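Local coordinates for protein WZI (Escherichia coli, PDB 2YNK) that probably binds capsular polysaccharide as an outer membrane beta-barrel lectin and so supports assembly of the group 1 capsule at the cell surface, at residues Thr29-Gln34 with Leu173-Glu178; Gly104-Val109 with Gly134-Trp139. One frame throughout, in Å; residues are numbered along the deposited sequence.

Contact 1: Thr29-Gln34 with Leu173-Glu178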
ATOM      1  N   THR A  29       1.383   6.862   4.566  1.00 47.04           N
ATOM      2  CA  THR A  29       2.638   6.187   4.834  1.00 45.29           C
ATOM      3  C   THR A  29       2.383   4.964   5.697  1.00 46.51           C
ATOM      4  O   THR A  29       2.213   5.074   6.916  1.00 48.28           O
ATOM      5  CB  THR A  29       3.633   7.122   5.515  1.00 45.25           C
ATOM      6  OG1 THR A  29       4.058   8.102   4.569  1.00 48.24           O
ATOM      7  CG2 THR A  29       4.838   6.382   6.004  1.00 44.34           C
ATOM      8  N   TRP A  30       2.346   3.800   5.038  1.00 46.02           N
ATOM      9  CA  TRP A  30       2.250   2.515   5.712  1.00 44.67           C
ATOM     10  C   TRP A  30       3.594   1.847   5.756  1.00 43.28           C
ATOM     11  O   TRP A  30       4.406   2.048   4.864  1.00 44.44           O
ATOM     12  CB  TRP A  30       1.265   1.626   4.994  1.00 45.20           C
ATOM     13  CG  TRP A  30      -0.130   2.172   5.029  1.00 46.00           C
ATOM     14  CD1 TRP A  30      -0.619   3.292   4.375  1.00 46.45           C
ATOM     15  CD2 TRP A  30      -1.265   1.643   5.785  1.00 46.76           C
ATOM     16  NE1 TRP A  30      -1.943   3.482   4.665  1.00 47.59           N
ATOM     17  CE2 TRP A  30      -2.391   2.526   5.502  1.00 47.07           C
ATOM     18  CE3 TRP A  30      -1.452   0.562   6.632  1.00 47.03           C
ATOM     19  CZ2 TRP A  30      -3.641   2.316   6.049  1.00 48.32           C
ATOM     20  CZ3 TRP A  30      -2.717   0.359   7.182  1.00 47.80           C
ATOM     21  CH2 TRP A  30      -3.786   1.217   6.897  1.00 48.88           C
ATOM     22  N   PRO A  31       3.849   1.038   6.794  1.00 41.46           N
ATOM     23  CA  PRO A  31       2.921   0.679   7.855  1.00 42.11           C
ATOM     24  C   PRO A  31       2.671   1.830   8.830  1.00 44.13           C
ATOM     25  O   PRO A  31       3.507   2.727   8.963  1.00 44.66           O
ATOM     26  CB  PRO A  31       3.636  -0.476   8.547  1.00 39.89           C
ATOM     27  CG  PRO A  31       5.059  -0.134   8.408  1.00 39.48           C
ATOM     28  CD  PRO A  31       5.185   0.482   7.044  1.00 40.09           C
ATOM     29  N   LEU A  32       1.516   1.805   9.489  1.00 45.66           N
ATOM     30  CA  LEU A  32       1.155   2.834  10.478  1.00 46.27           C
ATOM     31  C   LEU A  32       1.545   2.386  11.880  1.00 47.05           C
ATOM     32  O   LEU A  32       1.365   1.227  12.237  1.00 49.19           O
ATOM     33  CB  LEU A  32      -0.356   3.091  10.462  1.00 45.26           C
ATOM     34  CG  LEU A  32      -1.028   3.391   9.124  1.00 43.39           C
ATOM     35  CD1 LEU A  32      -2.533   3.302   9.265  1.00 43.10           C
ATOM     36  CD2 LEU A  32      -0.601   4.749   8.606  1.00 42.67           C
ATOM     37  N   SER A  33       2.057   3.310  12.681  1.00 48.54           N
ATOM     38  CA  SER A  33       2.225   3.080  14.125  1.00 48.16           C
ATOM     39  C   SER A  33       0.863   3.021  14.817  1.00 46.90           C
ATOM     40  O   SER A  33       0.046   3.901  14.640  1.00 46.05           O
ATOM     41  CB  SER A  33       3.055   4.198  14.740  1.00 48.48           C
ATOM     42  OG  SER A  33       4.239   4.414  13.989  1.00 46.97           O
ATOM     43  N   GLN A  34       0.620   1.973  15.589  1.00 47.41           N
ATOM     44  CA  GLN A  34      -0.665   1.805  16.270  1.00 50.15           C
ATOM     45  C   GLN A  34      -0.873   2.952  17.281  1.00 52.08           C
ATOM     46  O   GLN A  34      -1.966   3.497  17.411  1.00 49.59           O
ATOM     47  CB  GLN A  34      -0.728   0.438  16.979  1.00 50.39           C
ATOM     48  CG  GLN A  34      -2.129  -0.136  17.108  1.00 50.82           C
ATOM     49  CD  GLN A  34      -2.217  -1.300  18.082  1.00 52.40           C
ATOM     50  OE1 GLN A  34      -1.504  -2.294  17.957  1.00 50.98           O
ATOM     51  NE2 GLN A  34      -3.108  -1.179  19.063  1.00 55.75           N
ATOM     52  N   LEU A 173      13.568  -0.959   9.003  1.00 50.46           N
ATOM     53  CA  LEU A 173      12.588   0.102   8.806  1.00 51.82           C
ATOM     54  C   LEU A 173      12.424   0.916  10.099  1.00 50.41           C
ATOM     55  O   LEU A 173      12.448   0.358  11.194  1.00 47.35           O
ATOM     56  CB  LEU A 173      11.254  -0.511   8.363  1.00 52.21           C
ATOM     57  CG  LEU A 173      10.156   0.433   7.874  1.00 52.74           C
ATOM     58  CD1 LEU A 173       9.221  -0.339   6.958  1.00 51.18           C
ATOM     59  CD2 LEU A 173       9.390   1.079   9.029  1.00 52.92           C
HETATM   60  N   MSE A 174      12.280   2.230   9.957  1.00 51.93           N
HETATM   61  CA  MSE A 174      12.224   3.124  11.102  1.00 54.51           C
HETATM   62  C   MSE A 174      11.201   4.200  10.892  1.00 52.43           C
HETATM   63  O   MSE A 174      11.059   4.711   9.783  1.00 50.02           O
HETATM   64  CB  MSE A 174      13.599   3.714  11.380  1.00 60.41           C
HETATM   65  CG  MSE A 174      13.848   3.697  12.887  1.00 67.85           C
HETATM   66 SE   MSE A 174      15.578   4.528  13.341  1.00 80.08          SE
HETATM   67  CE  MSE A 174      14.992   5.869  14.666  1.00 76.83           C
ATOM     68  N   GLN A 175      10.499   4.545  11.977  1.00 51.08           N
ATOM     69  CA  GLN A 175       9.338   5.450  11.967  1.00 50.75           C
ATOM     70  C   GLN A 175       9.123   6.151  13.301  1.00 50.55           C
ATOM     71  O   GLN A 175       9.562   5.659  14.332  1.00 48.33           O
ATOM     72  CB  GLN A 175       8.072   4.642  11.746  1.00 48.91           C
ATOM     73  CG  GLN A 175       7.796   4.302  10.318  1.00 49.00           C
ATOM     74  CD  GLN A 175       6.484   3.587  10.147  1.00 48.70           C
ATOM     75  OE1 GLN A 175       6.114   3.242   9.026  1.00 49.15           O
ATOM     76  NE2 GLN A 175       5.768   3.364  11.250  1.00 46.27           N
ATOM     77  N   ARG A 176       8.379   7.253  13.294  1.00 50.11           N
ATOM     78  CA  ARG A 176       7.863   7.796  14.548  1.00 53.14           C
ATOM     79  C   ARG A 176       6.759   6.881  15.056  1.00 52.54           C
ATOM     80  O   ARG A 176       6.057   6.260  14.260  1.00 51.91           O
ATOM     81  CB  ARG A 176       7.288   9.202  14.370  1.00 54.78           C
ATOM     82  CG  ARG A 176       8.288  10.253  13.921  1.00 55.80           C
ATOM     83  CD  ARG A 176       7.640  11.628  13.927  1.00 56.82           C
ATOM     84  NE  ARG A 176       7.623  12.231  15.263  1.00 58.42           N
ATOM     85  CZ  ARG A 176       6.930  13.317  15.598  1.00 58.57           C
ATOM     86  NH1 ARG A 176       6.154  13.941  14.720  1.00 57.37           N
ATOM     87  NH2 ARG A 176       7.000  13.776  16.837  1.00 61.28           N
ATOM     88  N   ALA A 177       6.600   6.796  16.375  1.00 52.77           N
ATOM     89  CA  ALA A 177       5.455   6.087  16.960  1.00 52.06           C
ATOM     90  C   ALA A 177       4.282   7.055  16.975  1.00 52.91           C
ATOM     91  O   ALA A 177       3.382   6.947  16.149  1.00 51.89           O
ATOM     92  CB  ALA A 177       5.776   5.572  18.353  1.00 49.96           C
ATOM     93  N   GLU A 178       4.306   8.018  17.895  1.00 56.63           N
ATOM     94  CA  GLU A 178       3.343   9.119  17.869  1.00 58.64           C
ATOM     95  C   GLU A 178       3.886  10.210  16.964  1.00 58.00           C
ATOM     96  O   GLU A 178       5.095  10.453  16.946  1.00 59.19           O
ATOM     97  CB  GLU A 178       3.088   9.670  19.264  1.00 60.90           C
ATOM     98  CG  GLU A 178       2.021   8.909  20.023  1.00 62.95           C
ATOM     99  CD  GLU A 178       1.696   9.544  21.360  1.00 65.46           C
ATOM    100  OE1 GLU A 178       1.412  10.763  21.400  1.00 69.17           O
ATOM    101  OE2 GLU A 178       1.721   8.822  22.375  1.00 67.78           O
TER
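Polar side chains do most of the joining where Pro-31 and Ser-33, in the N-terminal region, meet Leu-173, Gln-175 and the Arg-176 carbonyl near the end of barrel strand 170-176: a buried contact between the inner face of the wall and the chain packed against it. Ser-33 makes the clearer bond. With OG anti to the carbonyl carbon and beside the backbone N (chi1 -50°), its hydroxyl donates to Arg-176 O at 2.6 Å, lying in the plane of that carbonyl with a C=O...donor angle of 145°. Ser-33 stands just before helix 34-42, yet its side chain makes no capping bond; the hydroxyl bonds to the barrel strand's carbonyl. Gln-175 reaches inward as an extended chain and crosses Pro-31 obliquely. Its NE2 gives a weak, bent hydrogen bond to Pro-31 O (3.3 Å). OE1 lies nearer that oxygen without bonding to it, and is bonded instead to Gln-196 of the next barrel strand, whose amide also holds Trp-30 O. Only one pair of apolar side chains meets: Pro-31 CD and Leu-173 CD1 approach tip to tip at 4.1 Å, the proline following a cis peptide bond. On the far side Trp-30 and Leu-32 turn away, the Leu-32 CG lying over the indole. Short strands 29-30 and 32-33 pair with 151-152 and 3-4, while strand 170-176 runs in the barrel between 141-145 and 193-201.

Contact 2: Gly104-Val109 with Gly134-Trp139. With D12 (dodecane), chain D; OCT (N-octane), chain M; OCT (N-octane), chain L.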
ATOM      1  N   GLY A 104       3.882  -5.172  22.867  1.00 59.29           N
ATOM      2  CA  GLY A 104       3.616  -4.350  24.036  1.00 60.71           C
ATOM      3  C   GLY A 104       4.085  -2.914  23.884  1.00 61.96           C
ATOM      4  O   GLY A 104       4.434  -2.463  22.795  1.00 59.85           O
ATOM      5  N   GLU A 105       4.076  -2.196  25.002  1.00 66.29           N
ATOM      6  CA  GLU A 105       4.549  -0.816  25.079  1.00 67.25           C
ATOM      7  C   GLU A 105       5.744  -0.523  24.145  1.00 64.92           C
ATOM      8  O   GLU A 105       5.719   0.451  23.396  1.00 65.59           O
ATOM      9  CB  GLU A 105       4.892  -0.497  26.546  1.00 70.97           C
ATOM     10  CG  GLU A 105       5.740   0.750  26.786  1.00 74.69           C
ATOM     11  CD  GLU A 105       5.091   2.017  26.279  1.00 77.19           C
ATOM     12  OE1 GLU A 105       3.845   2.082  26.279  1.00 79.93           O
ATOM     13  OE2 GLU A 105       5.829   2.949  25.884  1.00 80.55           O
ATOM     14  N   TRP A 106       6.771  -1.369  24.177  1.00 61.77           N
ATOM     15  CA  TRP A 106       7.996  -1.099  23.422  1.00 60.10           C
ATOM     16  C   TRP A 106       8.385  -2.183  22.445  1.00 57.95           C
ATOM     17  O   TRP A 106       9.523  -2.194  21.978  1.00 57.63           O
ATOM     18  CB  TRP A 106       9.157  -0.827  24.383  1.00 61.05           C
ATOM     19  CG  TRP A 106       9.436  -1.970  25.327  1.00 61.85           C
ATOM     20  CD1 TRP A 106       8.850  -2.202  26.561  1.00 63.27           C
ATOM     21  CD2 TRP A 106      10.371  -3.092  25.137  1.00 62.14           C
ATOM     22  NE1 TRP A 106       9.341  -3.345  27.133  1.00 64.16           N
ATOM     23  CE2 TRP A 106      10.254  -3.925  26.336  1.00 62.76           C
ATOM     24  CE3 TRP A 106      11.261  -3.470  24.138  1.00 61.69           C
ATOM     25  CZ2 TRP A 106      10.999  -5.079  26.505  1.00 63.21           C
ATOM     26  CZ3 TRP A 106      12.008  -4.641  24.320  1.00 61.88           C
ATOM     27  CH2 TRP A 106      11.877  -5.425  25.475  1.00 62.95           C
ATOM     28  N   TRP A 107       7.465  -3.083  22.097  1.00 55.40           N
ATOM     29  CA  TRP A 107       7.800  -4.180  21.194  1.00 54.53           C
ATOM     30  C   TRP A 107       6.654  -4.679  20.360  1.00 54.74           C
ATOM     31  O   TRP A 107       5.501  -4.594  20.770  1.00 55.58           O
ATOM     32  CB  TRP A 107       8.415  -5.337  21.972  1.00 54.94           C
ATOM     33  CG  TRP A 107       7.437  -6.199  22.721  1.00 55.76           C
ATOM     34  CD1 TRP A 107       6.844  -7.375  22.288  1.00 57.40           C
ATOM     35  CD2 TRP A 107       6.930  -5.998  24.075  1.00 58.74           C
ATOM     36  NE1 TRP A 107       6.017  -7.894  23.246  1.00 57.68           N
ATOM     37  CE2 TRP A 107       6.023  -7.118  24.344  1.00 60.11           C
ATOM     38  CE3 TRP A 107       7.121  -5.033  25.060  1.00 59.95           C
ATOM     39  CZ2 TRP A 107       5.350  -7.245  25.556  1.00 61.12           C
ATOM     40  CZ3 TRP A 107       6.443  -5.173  26.273  1.00 60.39           C
ATOM     41  CH2 TRP A 107       5.579  -6.255  26.515  1.00 60.89           C
ATOM     42  N   ASP A 108       6.980  -5.225  19.186  1.00 52.87           N
ATOM     43  CA  ASP A 108       5.993  -5.809  18.280  1.00 50.50           C
ATOM     44  C   ASP A 108       6.650  -6.983  17.569  1.00 52.35           C
ATOM     45  O   ASP A 108       7.646  -6.807  16.857  1.00 53.00           O
ATOM     46  CB  ASP A 108       5.552  -4.763  17.257  1.00 48.45           C
ATOM     47  CG  ASP A 108       4.339  -5.190  16.430  1.00 47.07           C
ATOM     48  OD1 ASP A 108       3.751  -6.268  16.681  1.00 46.37           O
ATOM     49  OD2 ASP A 108       3.965  -4.412  15.515  1.00 44.79           O
ATOM     50  N   VAL A 109       6.103  -8.177  17.760  1.00 52.59           N
ATOM     51  CA  VAL A 109       6.623  -9.366  17.103  1.00 50.84           C
ATOM     52  C   VAL A 109       5.522 -10.061  16.322  1.00 50.43           C
ATOM     53  O   VAL A 109       4.488 -10.413  16.888  1.00 49.44           O
ATOM     54  CB  VAL A 109       7.223 -10.345  18.117  1.00 50.79           C
ATOM     55  CG1 VAL A 109       7.483 -11.691  17.461  1.00 52.70           C
ATOM     56  CG2 VAL A 109       8.505  -9.766  18.684  1.00 50.00           C
ATOM     57  N   GLY A 134      10.043  -8.389  13.593  1.00 48.49           N
ATOM     58  CA  GLY A 134      10.043  -7.972  14.986  1.00 49.58           C
ATOM     59  C   GLY A 134      10.436  -6.505  15.049  1.00 49.92           C
ATOM     60  O   GLY A 134      11.260  -6.048  14.252  1.00 48.88           O
ATOM     61  N   ALA A 135       9.834  -5.755  15.970  1.00 50.89           N
ATOM     62  CA  ALA A 135      10.176  -4.340  16.147  1.00 49.91           C
ATOM     63  C   ALA A 135      10.291  -3.981  17.606  1.00 51.67           C
ATOM     64  O   ALA A 135       9.656  -4.600  18.462  1.00 53.66           O
ATOM     65  CB  ALA A 135       9.157  -3.445  15.468  1.00 46.62           C
ATOM     66  N   VAL A 136      11.118  -2.977  17.879  1.00 52.34           N
ATOM     67  CA  VAL A 136      11.234  -2.394  19.210  1.00 52.77           C
ATOM     68  C   VAL A 136      11.066  -0.876  19.158  1.00 53.66           C
ATOM     69  O   VAL A 136      11.369  -0.247  18.140  1.00 51.12           O
ATOM     70  CB  VAL A 136      12.592  -2.715  19.864  1.00 53.37           C
ATOM     71  CG1 VAL A 136      12.683  -4.194  20.193  1.00 53.53           C
ATOM     72  CG2 VAL A 136      13.747  -2.253  18.987  1.00 51.92           C
ATOM     73  N   LYS A 137      10.592  -0.296  20.265  1.00 55.78           N
ATOM     74  CA  LYS A 137      10.411   1.155  20.367  1.00 56.59           C
ATOM     75  C   LYS A 137      11.398   1.796  21.334  1.00 58.72           C
ATOM     76  O   LYS A 137      11.569   1.329  22.454  1.00 63.44           O
ATOM     77  CB  LYS A 137       8.998   1.482  20.828  1.00 56.56           C
ATOM     78  CG  LYS A 137       8.636   2.948  20.672  1.00 56.47           C
ATOM     79  CD  LYS A 137       7.156   3.192  20.908  1.00 56.05           C
ATOM     80  CE  LYS A 137       6.825   3.231  22.386  1.00 57.22           C
ATOM     81  NZ  LYS A 137       5.361   3.106  22.574  1.00 58.01           N
ATOM     82  N   PHE A 138      12.043   2.871  20.894  1.00 59.92           N
ATOM     83  CA  PHE A 138      12.841   3.713  21.783  1.00 60.28           C
ATOM     84  C   PHE A 138      12.743   5.178  21.356  1.00 59.66           C
ATOM     85  O   PHE A 138      12.727   5.480  20.163  1.00 59.83           O
ATOM     86  CB  PHE A 138      14.298   3.246  21.819  1.00 61.80           C
ATOM     87  CG  PHE A 138      14.944   3.127  20.465  1.00 62.32           C
ATOM     88  CD1 PHE A 138      15.572   4.214  19.880  1.00 63.22           C
ATOM     89  CD2 PHE A 138      14.951   1.919  19.789  1.00 63.40           C
ATOM     90  CE1 PHE A 138      16.178   4.107  18.639  1.00 63.59           C
ATOM     91  CE2 PHE A 138      15.555   1.804  18.547  1.00 64.22           C
ATOM     92  CZ  PHE A 138      16.169   2.900  17.971  1.00 63.35           C
ATOM     93  N   TRP A 139      12.664   6.077  22.333  1.00 59.25           N
ATOM     94  CA  TRP A 139      12.519   7.516  22.078  1.00 59.28           C
ATOM     95  C   TRP A 139      11.494   7.820  21.015  1.00 54.95           C
ATOM     96  O   TRP A 139      11.754   8.602  20.106  1.00 54.60           O
ATOM     97  CB  TRP A 139      13.859   8.146  21.690  1.00 62.92           C
ATOM     98  CG  TRP A 139      14.991   7.892  22.662  1.00 67.76           C
ATOM     99  CD1 TRP A 139      14.959   7.988  24.053  1.00 70.17           C
ATOM    100  CD2 TRP A 139      16.379   7.520  22.337  1.00 69.95           C
ATOM    101  NE1 TRP A 139      16.188   7.694  24.595  1.00 72.55           N
ATOM    102  CE2 TRP A 139      17.085   7.408  23.620  1.00 73.22           C
ATOM    103  CE3 TRP A 139      17.078   7.277  21.161  1.00 68.51           C
ATOM    104  CZ2 TRP A 139      18.432   7.060  23.691  1.00 74.70           C
ATOM    105  CZ3 TRP A 139      18.434   6.932  21.245  1.00 70.61           C
ATOM    106  CH2 TRP A 139      19.094   6.827  22.480  1.00 72.48           C
TER
HETATM  107  C1  D12 D1003       8.462  -9.581  26.062  1.00 69.48           C
HETATM  108  C2  D12 D1003       9.507  -8.835  25.249  1.00 73.36           C
HETATM  109  C3  D12 D1003       9.696  -9.418  23.839  1.00 74.26           C
HETATM  110  C4  D12 D1003      10.545  -8.498  22.950  1.00 71.25           C
HETATM  111  C5  D12 D1003      11.065  -9.185  21.679  1.00 67.75           C
HETATM  112  C6  D12 D1003      11.499  -8.172  20.610  1.00 64.39           C
HETATM  113  C7  D12 D1003      12.785  -8.572  19.887  1.00 64.71           C
HETATM  114  C8  D12 D1003      12.794  -8.241  18.388  1.00 65.05           C
HETATM  115  C9  D12 D1003      13.417  -6.876  18.080  1.00 64.98           C
HETATM  116  C10 D12 D1003      14.010  -6.786  16.671  1.00 64.22           C
HETATM  117  C11 D12 D1003      14.063  -5.336  16.179  1.00 64.67           C
HETATM  118  C12 D12 D1003      15.262  -5.044  15.295  1.00 63.87           C
HETATM  119  C1  OCT M1012      15.146   4.214  26.194  1.00 71.20           C
HETATM  120  C2  OCT M1012      16.581   3.825  25.903  1.00 75.43           C
HETATM  121  C3  OCT M1012      16.696   2.854  24.720  1.00 76.49           C
HETATM  122  C4  OCT M1012      17.774   3.275  23.714  1.00 77.80           C
HETATM  123  C5  OCT M1012      18.132   2.145  22.745  1.00 78.94           C
HETATM  124  C6  OCT M1012      19.030   2.604  21.590  1.00 79.91           C
HETATM  125  C7  OCT M1012      19.014   1.595  20.432  1.00 81.18           C
HETATM  126  C8  OCT M1012      20.144   1.821  19.444  1.00 75.75           C
HETATM  127  C1  OCT L1011      12.072  -0.089  27.919  1.00 71.26           C
HETATM  128  C2  OCT L1011      13.080   0.318  26.862  1.00 75.04           C
HETATM  129  C3  OCT L1011      13.385  -0.817  25.880  1.00 76.53           C
HETATM  130  C4  OCT L1011      14.428  -0.424  24.829  1.00 75.61           C
HETATM  131  C5  OCT L1011      14.737  -1.575  23.868  1.00 76.06           C
HETATM  132  C6  OCT L1011      15.919  -1.261  22.944  1.00 75.35           C
HETATM  133  C7  OCT L1011      16.468  -2.513  22.257  1.00 74.24           C
HETATM  134  C8  OCT L1011      17.321  -2.171  21.047  1.00 74.81           C
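Trp-106 brings the edge of its indole to Val-136, CZ3 lying 4.2 Å from CG1, while one face of the ring covers an n-octane, with C3 3.8 Å from Trp-106 CE3. The opposite face is met by the rim of Trp-107, whose CG sits between the backbone N and the carbonyl carbon (chi1 78°). That neighbouring ring is itself sandwiched: Gly-104 N lies over the centre of one face and a dodecane crosses the other. The same dodecane continues past Val-109 CG2 and Val-136 CG1, the latter 3.5 Å from C9, and over Gly-134, all on one side of the sheet. Backbone bonds fix this register: Asp-108 and Ala-135 form the hydrogen-bonded pair, and Lys-137 N donates to Trp-106 O at 2.8 Å. Lys-137 then runs back beside the turn, bending at chi3 (79°) near its end; NZ donates to Glu-105 O at 2.8 Å and makes a weaker hydrogen bond to Glu-105 OE2, 3.3 Å, as part of a salt bridge. On the sheet face away from the alkanes, Asp-108 is held by Lys-66 and Tyr-133. Further along, Phe-138 and Trp-139 each turn a ring face to a second n-octane. The type I turn links strand 95-104 to 107-116, next to strand 127-138. Antiparallel up-and-down neighbours facing alkanes typify an outer membrane barrel, and Trp-106 and Trp-107 are consistent with its aromatic girdle.

The two contacts illustrate how one barrel wall can serve two environments. Along the chain the order is 29-34, 104-109, 134-139, 173-178, so both halves of contact 2 fall between those of contact 1. Their centres are 11 Å apart, and they meet where Ala-177 CB packs on Lys-137 CD at 3.8 Å. Strands 107-116, 127-138, 141-145 and 170-176 follow one another in the 18-stranded sheet, with 141-145 lying between strands 127-138 and 170-176. Contact 2 pairs adjacent strands and offers one face to bound alkanes, probably where lipid lies in the membrane; contact 1 joins the N-terminal region to the interior side of the same wall.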